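Local coordinates for protein butyryl-CoA dehydrogenase (Marinomonas mediterranea, PDB 6CXT) that belongs to the acyl-CoA dehydrogenase family of flavoproteins and holds flavin-adenine dinucleotide together with the bound ligand FK4, at residues T91-M96 against D240-C245; F47-P52 against S60-L65; C245-F250 against L361-S366. All blocks are in the same frame, centred on the assembly; numbering follows the deposited sequence.

Interaction 2 comes first along the chain, in the N-terminal domain, where it closes the loop leading into helix 64-77; interaction 1 then joins helix 81-101 of that domain to helix 231-245 of the C-terminal domain, and interaction 3 lies wholly within the C-terminal domain. The centre of interaction 1 is about 11 Å from that of interaction 2 and about 10 Å from that of interaction 3, while the centres of interactions 2 and 3 are about 19 Å apart. Interactions 1 and 3 share Cys245, both touch FK4, and are tied by bonds from Glu242 and Arg243 to Ser363. Packing therefore runs from the N-terminal loop through the helix pair to the ligand pocket.

Interaction 1: residues T91-M96 against D240-C245; sequences TFACSM and DWERCC. With FK4 (S-[2-({N-[(2R)-2-hydroxy-4-{[(R)-hydroxy(oxo)-lambda~5~-phosphanyl]oxy}-3,3-dimethylbutanoyl]-beta-alanyl}amino)ethyl] 1H-pyrrole-2-carbothioate), chain C.
Phe92 and Trp241 meet where two roughly antiparallel helices pack, one from the N-terminal and one from the C-terminal helical domain of the acyl-CoA dehydrogenase fold. The short axes approach to 8.0 Å at 148°, and no hydrogen bond crosses between the segments. Phe92 touches Trp241, Glu242 and Cys245. Cys245 CB sits over the centre of its ring, 3.5 Å from the centroid, a CH-pi contact, while Cys245 SG stands obliquely to the same ring. The opposite face is covered by CG2 of Thr91, the preceding residue, so the ring is sandwiched between two aliphatic carbons. At the ring edge CD1 meets Trp241 CE3 at 3.9 Å, the two side chains crossing at about a right angle. The carbonyl oxygen of Phe92 lies against Trp241 CB and is buried here with no polar partner in the model. One residue on, the methyl of Ala93 lies beside the carboxylate of Glu242, CB 3.2 Å from OE1. Glu242 reaches out with CG anti to the backbone N (chi1 -173°) and an extended chain, and its OE2 is hydrogen-bonded to Ser363 OG in the FK4 pocket. From the next residue of the same helix, Arg243 NH2 donates to two FK4 oxygens, O26 at 2.8 Å and O27 at 3.1 Å, and its NE bonds Ser363 O. Met96 ends the row. Its chain, bent at chi2 and chi3, folds back across the Trp241 indole, making a Met-aromatic contact in which SD lies 4.7 Å from the centroid of the six-membered ring. The terminal methyl, CE, rests over that ring, offset toward its rim, with CZ2 the nearest atom at 3.4 Å.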
# COMPACT_ATOMS: atom_id res chain seq x y z
N THR B 91 -29.85 12.10 -12.93
CA THR B 91 -30.60 12.49 -11.73
C THR B 91 -29.85 13.50 -10.86
O THR B 91 -30.43 14.51 -10.47
CB THR B 91 -30.99 11.29 -10.89
OG1 THR B 91 -31.84 10.46 -11.67
CG2 THR B 91 -31.75 11.70 -9.58
N PHE B 92 -28.57 13.23 -10.54
CA PHE B 92 -27.92 14.01 -9.50
C PHE B 92 -27.21 15.21 -10.03
O PHE B 92 -27.12 16.24 -9.33
CB PHE B 92 -27.05 13.09 -8.59
CG PHE B 92 -27.91 12.10 -7.87
CD1 PHE B 92 -28.70 12.52 -6.78
CD2 PHE B 92 -28.02 10.80 -8.30
CE1 PHE B 92 -29.56 11.66 -6.14
CE2 PHE B 92 -28.88 9.92 -7.66
CZ PHE B 92 -29.65 10.34 -6.57
N ALA B 93 -26.65 15.11 -11.23
CA ALA B 93 -25.98 16.27 -11.79
C ALA B 93 -26.94 17.20 -12.58
O ALA B 93 -26.56 18.33 -12.92
CB ALA B 93 -24.75 15.90 -12.63
N CYS B 94 -28.13 16.71 -12.91
CA CYS B 94 -29.03 17.47 -13.81
C CYS B 94 -30.38 17.75 -13.15
O CYS B 94 -30.72 18.95 -12.97
CB CYS B 94 -29.20 16.76 -15.16
SG CYS B 94 -27.63 16.45 -16.01
N SER B 95 -31.14 16.70 -12.81
CA SER B 95 -32.43 16.89 -12.14
C SER B 95 -32.31 17.66 -10.81
O SER B 95 -33.15 18.51 -10.52
CB SER B 95 -33.20 15.60 -11.91
OG SER B 95 -33.35 14.89 -13.14
N MET B 96 -31.28 17.38 -10.01
CA MET B 96 -31.18 18.09 -8.73
C MET B 96 -30.86 19.61 -8.85
O MET B 96 -31.53 20.41 -8.18
CB MET B 96 -30.23 17.35 -7.75
CG MET B 96 -30.76 15.97 -7.36
SD MET B 96 -32.45 15.90 -6.70
CE MET B 96 -32.21 16.81 -5.17
N ASP B 240 -21.91 18.02 -5.09
CA ASP B 240 -22.22 17.50 -3.76
C ASP B 240 -23.26 16.40 -3.81
O ASP B 240 -23.14 15.38 -3.12
CB ASP B 240 -22.58 18.62 -2.79
CG ASP B 240 -22.45 18.18 -1.35
OD1 ASP B 240 -21.30 17.89 -0.92
OD2 ASP B 240 -23.49 18.12 -0.66
N TRP B 241 -24.27 16.56 -4.67
CA TRP B 241 -25.24 15.53 -4.88
C TRP B 241 -24.64 14.29 -5.58
O TRP B 241 -24.91 13.16 -5.18
CB TRP B 241 -26.43 16.04 -5.77
CG TRP B 241 -27.44 16.80 -4.95
CD1 TRP B 241 -27.64 18.17 -4.91
CD2 TRP B 241 -28.39 16.23 -4.05
NE1 TRP B 241 -28.65 18.48 -4.03
CE2 TRP B 241 -29.14 17.32 -3.50
CE3 TRP B 241 -28.68 14.92 -3.65
CZ2 TRP B 241 -30.11 17.12 -2.54
CZ3 TRP B 241 -29.67 14.72 -2.74
CH2 TRP B 241 -30.40 15.83 -2.19
N GLU B 242 -23.89 14.53 -6.64
CA GLU B 242 -23.37 13.42 -7.47
C GLU B 242 -22.30 12.60 -6.69
O GLU B 242 -22.36 11.38 -6.64
CB GLU B 242 -22.78 13.96 -8.75
CG GLU B 242 -22.40 12.84 -9.70
CD GLU B 242 -21.87 13.38 -11.01
OE1 GLU B 242 -22.68 13.63 -11.91
OE2 GLU B 242 -20.65 13.55 -11.17
N ARG B 243 -21.36 13.30 -6.08
CA ARG B 243 -20.24 12.65 -5.37
C ARG B 243 -20.79 11.84 -4.21
O ARG B 243 -20.22 10.81 -3.85
CB ARG B 243 -19.26 13.72 -4.87
CG ARG B 243 -18.39 14.31 -5.99
CD ARG B 243 -17.61 15.49 -5.39
NE ARG B 243 -16.97 16.24 -6.46
CZ ARG B 243 -16.54 17.51 -6.35
NH1 ARG B 243 -16.73 18.18 -5.22
NH2 ARG B 243 -15.95 18.11 -7.38
N CYS B 244 -21.91 12.29 -3.63
CA CYS B 244 -22.56 11.60 -2.52
C CYS B 244 -23.39 10.40 -2.99
O CYS B 244 -23.18 9.24 -2.52
CB CYS B 244 -23.47 12.55 -1.73
SG CYS B 244 -24.21 11.83 -0.24
N CYS B 245 -24.33 10.64 -3.90
CA CYS B 245 -25.35 9.66 -4.19
C CYS B 245 -24.99 8.72 -5.33
O CYS B 245 -25.36 7.58 -5.30
CB CYS B 245 -26.69 10.35 -4.53
SG CYS B 245 -27.26 11.42 -3.16
O01 FK4 C . -15.98 23.55 -4.18
P02 FK4 C . -15.43 24.50 -5.30
O03 FK4 C . -14.51 23.85 -6.39
C04 FK4 C . -13.62 22.84 -6.01
C05 FK4 C . -12.40 22.70 -6.88
C06 FK4 C . -11.58 21.51 -6.34
C07 FK4 C . -11.61 24.03 -6.79
C08 FK4 C . -12.78 22.50 -8.37
O09 FK4 C . -11.69 22.70 -9.24
C10 FK4 C . -13.47 21.15 -8.66
N11 FK4 C . -12.74 20.32 -9.60
C12 FK4 C . -13.28 19.04 -9.91
C13 FK4 C . -14.20 19.09 -11.14
C14 FK4 C . -15.21 18.02 -11.14
N15 FK4 C . -15.61 17.72 -12.45
C16 FK4 C . -16.68 16.74 -12.67
C17 FK4 C . -17.45 17.02 -13.97
S18 FK4 C . -19.01 16.18 -14.03
C19 FK4 C . -18.54 14.45 -13.95
C20 FK4 C . -19.79 13.72 -14.21
C21 FK4 C . -19.96 12.39 -14.51
C22 FK4 C . -21.35 12.20 -14.63
C23 FK4 C . -22.00 13.44 -14.41
N24 FK4 C . -21.07 14.38 -14.14
O25 FK4 C . -17.35 14.14 -14.20
O26 FK4 C . -15.68 17.50 -10.13
O27 FK4 C . -14.54 20.73 -8.09
O28 FK4 C . -16.60 25.11 -5.99

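Interaction 2: residues F47-P52 against S60-L65; sequences FGLPIP and SGFDIL
Leu49 and Phe62 carry both a backbone bond and the apolar contact of this loop closure. Three main-chain hydrogen bonds cross between 47-52 and 60-65. Phe62 N gives to Leu49 O at 2.8 Å, the donor lying nearly along the C=O axis. Ser60 N donates to Gly48 O at 3.0 Å in a nearly straight bond, 168° at the hydrogen. The same oxygen accepts Ile51 N, closing the type I turn from Gly48 to Ile51, and the two donors come from opposite faces of its carbonyl plane. Gly61 N, more bent at 135°, reaches Ile51 O at 2.7 Å from above the carbonyl plane. Gly61 has a positive phi of 47°, and its CA lies 4.0 Å from Pro52 CA, a close backbone approach that the lack of a side chain suits.

Among the apolar groups, Leu49 CD2 touches the Phe62 ring at CE2, 4.0 Å away, and the two side chains cross obliquely. Ser60 CB, from the same segment as Phe62, lies over the centre of one ring face and also approaches Leu49 O. Beyond the segments, Leu49 and Phe62 both rest on Ile70 of helix 64-77, and Pro50 packs on Thr91 and Met96 of helix 81-101.

The polar group that follows is Asp63, whose side chain caps a backbone N of helix 64-77 while OD1 also bonds Thr66 OG1. A turn clamped by main-chain bonds to the residues leading into an Asp N-cap thus forms the entry to helix 64-77, in the helical N-terminal domain of the acyl-CoA dehydrogenase fold.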
# COMPACT_ATOMS: atom_id res chain seq x y z
N PHE B 47 -35.25 7.34 -11.41
CA PHE B 47 -34.96 8.73 -11.73
C PHE B 47 -35.80 9.69 -10.91
O PHE B 47 -35.54 10.89 -10.90
CB PHE B 47 -35.18 9.04 -13.21
CG PHE B 47 -34.55 8.04 -14.12
CD1 PHE B 47 -33.16 7.84 -14.12
CD2 PHE B 47 -35.33 7.30 -14.98
CE1 PHE B 47 -32.61 6.92 -14.95
CE2 PHE B 47 -34.76 6.38 -15.83
CZ PHE B 47 -33.39 6.18 -15.79
N GLY B 48 -36.80 9.16 -10.23
CA GLY B 48 -37.65 9.99 -9.41
C GLY B 48 -37.40 9.90 -7.93
O GLY B 48 -38.11 10.55 -7.17
N LEU B 49 -36.40 9.12 -7.48
CA LEU B 49 -36.24 8.91 -6.02
C LEU B 49 -36.20 10.20 -5.19
O LEU B 49 -36.91 10.27 -4.18
CB LEU B 49 -35.04 7.99 -5.67
CG LEU B 49 -34.95 6.68 -6.43
CD1 LEU B 49 -33.57 6.02 -6.25
CD2 LEU B 49 -36.05 5.78 -5.92
N PRO B 50 -35.38 11.21 -5.58
CA PRO B 50 -35.32 12.39 -4.74
C PRO B 50 -36.21 13.56 -5.24
O PRO B 50 -35.98 14.69 -4.83
CB PRO B 50 -33.86 12.82 -4.87
CG PRO B 50 -33.48 12.41 -6.28
CD PRO B 50 -34.43 11.31 -6.70
N ILE B 51 -37.12 13.31 -6.19
CA ILE B 51 -37.94 14.41 -6.77
C ILE B 51 -39.25 14.46 -5.97
O ILE B 51 -39.90 13.43 -5.79
CB ILE B 51 -38.19 14.27 -8.30
CG1 ILE B 51 -36.87 13.99 -9.03
CG2 ILE B 51 -38.88 15.51 -8.89
CD1 ILE B 51 -35.80 15.05 -8.90
N PRO B 52 -39.60 15.64 -5.42
CA PRO B 52 -40.89 15.83 -4.73
C PRO B 52 -42.08 15.58 -5.66
O PRO B 52 -42.03 15.93 -6.85
CB PRO B 52 -40.85 17.31 -4.33
CG PRO B 52 -39.40 17.65 -4.26
CD PRO B 52 -38.81 16.88 -5.42
N SER B 60 -40.75 10.32 -5.84
CA SER B 60 -40.91 9.69 -4.51
C SER B 60 -40.68 10.68 -3.37
O SER B 60 -41.08 10.42 -2.23
CB SER B 60 -39.94 8.53 -4.34
OG SER B 60 -40.25 7.44 -5.15
N GLY B 61 -39.97 11.76 -3.66
CA GLY B 61 -39.50 12.71 -2.64
C GLY B 61 -38.86 12.02 -1.43
O GLY B 61 -39.08 12.43 -0.28
N PHE B 62 -38.07 10.98 -1.68
CA PHE B 62 -37.33 10.32 -0.58
C PHE B 62 -36.26 11.19 0.03
O PHE B 62 -35.71 12.08 -0.63
CB PHE B 62 -36.69 9.01 -1.06
CG PHE B 62 -37.66 7.93 -1.36
CD1 PHE B 62 -38.82 7.74 -0.57
CD2 PHE B 62 -37.40 7.02 -2.39
CE1 PHE B 62 -39.71 6.71 -0.85
CE2 PHE B 62 -38.27 5.98 -2.65
CZ PHE B 62 -39.43 5.82 -1.90
N ASP B 63 -35.93 10.96 1.30
CA ASP B 63 -34.76 11.64 1.86
C ASP B 63 -33.47 11.02 1.27
O ASP B 63 -33.53 9.96 0.63
CB ASP B 63 -34.76 11.61 3.39
CG ASP B 63 -34.75 10.19 3.97
OD1 ASP B 63 -34.56 9.21 3.27
OD2 ASP B 63 -34.94 10.02 5.18
N ILE B 64 -32.35 11.67 1.51
CA ILE B 64 -31.03 11.22 0.98
C ILE B 64 -30.65 9.79 1.40
O ILE B 64 -30.27 8.96 0.57
CB ILE B 64 -29.92 12.25 1.27
CG1 ILE B 64 -30.35 13.62 0.77
CG2 ILE B 64 -28.67 11.92 0.45
CD1 ILE B 64 -29.50 14.73 1.34
N LEU B 65 -30.82 9.47 2.67
CA LEU B 65 -30.49 8.11 3.09
C LEU B 65 -31.29 7.03 2.42
O LEU B 65 -30.71 5.99 2.02
CB LEU B 65 -30.56 7.92 4.61
CG LEU B 65 -29.26 8.30 5.32
CD1 LEU B 65 -29.55 8.53 6.80
CD2 LEU B 65 -28.15 7.24 5.11

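Interaction 3: residues C245-F250 against L361-S366; sequences CLFAIF and LFSGTS. With FK4 (S-[2-({N-[(2R)-2-hydroxy-4-{[(R)-hydroxy(oxo)-lambda~5~-phosphanyl]oxy}-3,3-dimethylbutanoyl]-beta-alanyl}amino)ethyl] 1H-pyrrole-2-carbothioate), chain C.
Leu246, Phe247 and Phe250 meet Phe362 and Ser363 through side chains alone: the backbones stay apart, with the nearest CA atoms, of Leu246 and Ser363, 9.3 Å from each other, and residues 245-248 form a type I turn. The Phe362 ring reaches into a group of three apolar side chains. Its chi1 of 57° sets CG between the backbone N and the carbonyl carbon. CE1 of Phe362 meets Phe247 CZ at 3.4 Å; the two side chains run past each other in opposite directions, their rings oblique with planes at 49°. Leu246 CD2 comes to the same CE1 at 3.8 Å. Phe250 approaches tip to tip, CZ to CZ at 3.7 Å, and Phe250 CZ lies near the plane of the Phe362 ring, at its edge. Within 245-250, Phe250 CE2 also rests over one face of Phe247, toward the rim. Ser363 OG lies at the edge of the Phe247 ring, 3.4 Å from CE1; its strong polar partner is Glu242 OE2, to which it is hydrogen-bonded.

On the ligand side, Ser363 N donates to FK4 O25 at 2.9 Å in an almost straight bond, 177° at the hydrogen. Gly364 passes close to FK4 O26. The loop also lines the FAD pocket with Leu361, Phe362 and Thr365, whose OG1 bonds FAD O2B. The contact thus joins the loop between helices 351-359 and 366-377 to the turn and helix around 245-250, with helix 313-338 packing on Phe247 and Phe250 through Ile323, and helix 81-101 meeting Leu246 and Phe362 through Phe85.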
# COMPACT_ATOMS: atom_id res chain seq x y z
N CYS B 245 -24.33 10.64 -3.90
CA CYS B 245 -25.35 9.66 -4.19
C CYS B 245 -24.99 8.72 -5.33
O CYS B 245 -25.36 7.58 -5.30
CB CYS B 245 -26.69 10.35 -4.53
SG CYS B 245 -27.26 11.42 -3.16
N LEU B 246 -24.31 9.22 -6.37
CA LEU B 246 -24.02 8.39 -7.53
C LEU B 246 -23.13 7.20 -7.09
O LEU B 246 -23.31 6.07 -7.54
CB LEU B 246 -23.38 9.21 -8.66
CG LEU B 246 -22.99 8.48 -9.96
CD1 LEU B 246 -23.02 9.44 -11.16
CD2 LEU B 246 -21.57 7.84 -9.86
N PHE B 247 -22.24 7.46 -6.14
CA PHE B 247 -21.20 6.45 -5.74
C PHE B 247 -21.78 5.33 -4.89
O PHE B 247 -21.12 4.28 -4.70
CB PHE B 247 -20.00 7.18 -5.08
CG PHE B 247 -19.13 7.87 -6.13
CD1 PHE B 247 -19.59 9.07 -6.78
CD2 PHE B 247 -17.94 7.31 -6.55
CE1 PHE B 247 -18.89 9.61 -7.82
CE2 PHE B 247 -17.19 7.88 -7.60
CZ PHE B 247 -17.69 9.02 -8.24
N ALA B 248 -23.01 5.50 -4.42
CA ALA B 248 -23.76 4.39 -3.80
C ALA B 248 -23.83 3.17 -4.74
O ALA B 248 -23.82 2.03 -4.27
CB ALA B 248 -25.16 4.84 -3.43
N ILE B 249 -23.86 3.42 -6.06
CA ILE B 249 -23.85 2.32 -7.06
C ILE B 249 -22.70 1.33 -6.75
O ILE B 249 -22.88 0.08 -6.75
CB ILE B 249 -23.69 2.84 -8.51
CG1 ILE B 249 -24.91 3.72 -8.92
CG2 ILE B 249 -23.52 1.67 -9.48
CD1 ILE B 249 -24.59 4.55 -10.16
N PHE B 250 -21.52 1.89 -6.52
CA PHE B 250 -20.30 1.06 -6.50
C PHE B 250 -20.16 0.34 -5.16
O PHE B 250 -19.48 -0.67 -5.10
CB PHE B 250 -19.10 1.97 -6.72
CG PHE B 250 -19.28 2.84 -7.95
CD1 PHE B 250 -19.65 2.26 -9.19
CD2 PHE B 250 -19.08 4.24 -7.87
CE1 PHE B 250 -19.90 3.06 -10.34
CE2 PHE B 250 -19.25 5.04 -9.02
CZ PHE B 250 -19.69 4.47 -10.23
N LEU B 361 -11.92 8.94 -11.60
CA LEU B 361 -11.73 10.12 -12.49
C LEU B 361 -12.95 11.03 -12.49
O LEU B 361 -12.79 12.24 -12.20
CB LEU B 361 -11.47 9.65 -13.92
CG LEU B 361 -10.23 8.75 -14.05
CD1 LEU B 361 -10.14 8.28 -15.49
CD2 LEU B 361 -8.91 9.43 -13.58
N PHE B 362 -14.13 10.50 -12.78
CA PHE B 362 -15.32 11.37 -12.94
C PHE B 362 -15.79 11.90 -11.59
O PHE B 362 -15.46 11.32 -10.54
CB PHE B 362 -16.46 10.71 -13.76
CG PHE B 362 -16.95 9.39 -13.22
CD1 PHE B 362 -17.65 9.30 -11.99
CD2 PHE B 362 -16.75 8.23 -13.99
CE1 PHE B 362 -18.11 8.07 -11.52
CE2 PHE B 362 -17.20 6.99 -13.51
CZ PHE B 362 -17.89 6.91 -12.30
N SER B 363 -16.55 13.00 -11.60
CA SER B 363 -16.96 13.70 -10.40
C SER B 363 -15.77 14.30 -9.61
O SER B 363 -15.89 14.58 -8.44
CB SER B 363 -17.82 12.85 -9.46
OG SER B 363 -18.70 12.03 -10.23
N GLY B 364 -14.66 14.54 -10.28
CA GLY B 364 -13.40 15.00 -9.63
C GLY B 364 -12.47 13.82 -9.35
O GLY B 364 -12.90 12.87 -8.67
N THR B 365 -11.25 13.88 -9.81
CA THR B 365 -10.32 12.76 -9.57
C THR B 365 -10.04 12.58 -8.07
O THR B 365 -10.32 13.49 -7.22
CB THR B 365 -8.97 12.94 -10.25
OG1 THR B 365 -8.23 13.98 -9.57
CG2 THR B 365 -9.12 13.24 -11.78
N SER B 366 -9.43 11.43 -7.73
CA SER B 366 -9.04 11.22 -6.33
C SER B 366 -8.16 12.39 -5.83
O SER B 366 -8.22 12.75 -4.66
CB SER B 366 -8.25 9.86 -6.27
OG SER B 366 -9.25 8.86 -6.64
O01 FK4 C . -15.98 23.55 -4.18
P02 FK4 C . -15.43 24.50 -5.30
O03 FK4 C . -14.51 23.85 -6.39
C04 FK4 C . -13.62 22.84 -6.01
C05 FK4 C . -12.40 22.70 -6.88
C06 FK4 C . -11.58 21.51 -6.34
C07 FK4 C . -11.61 24.03 -6.79
C08 FK4 C . -12.78 22.50 -8.37
O09 FK4 C . -11.69 22.70 -9.24
C10 FK4 C . -13.47 21.15 -8.66
N11 FK4 C . -12.74 20.32 -9.60
C12 FK4 C . -13.28 19.04 -9.91
C13 FK4 C . -14.20 19.09 -11.14
C14 FK4 C . -15.21 18.02 -11.14
N15 FK4 C . -15.61 17.72 -12.45
C16 FK4 C . -16.68 16.74 -12.67
C17 FK4 C . -17.45 17.02 -13.97
S18 FK4 C . -19.01 16.18 -14.03
C19 FK4 C . -18.54 14.45 -13.95
C20 FK4 C . -19.79 13.72 -14.21
C21 FK4 C . -19.96 12.39 -14.51
C22 FK4 C . -21.35 12.20 -14.63
C23 FK4 C . -22.00 13.44 -14.41
N24 FK4 C . -21.07 14.38 -14.14
O25 FK4 C . -17.35 14.14 -14.20
O26 FK4 C . -15.68 17.50 -10.13
O27 FK4 C . -14.54 20.73 -8.09
O28 FK4 C . -16.60 25.11 -5.99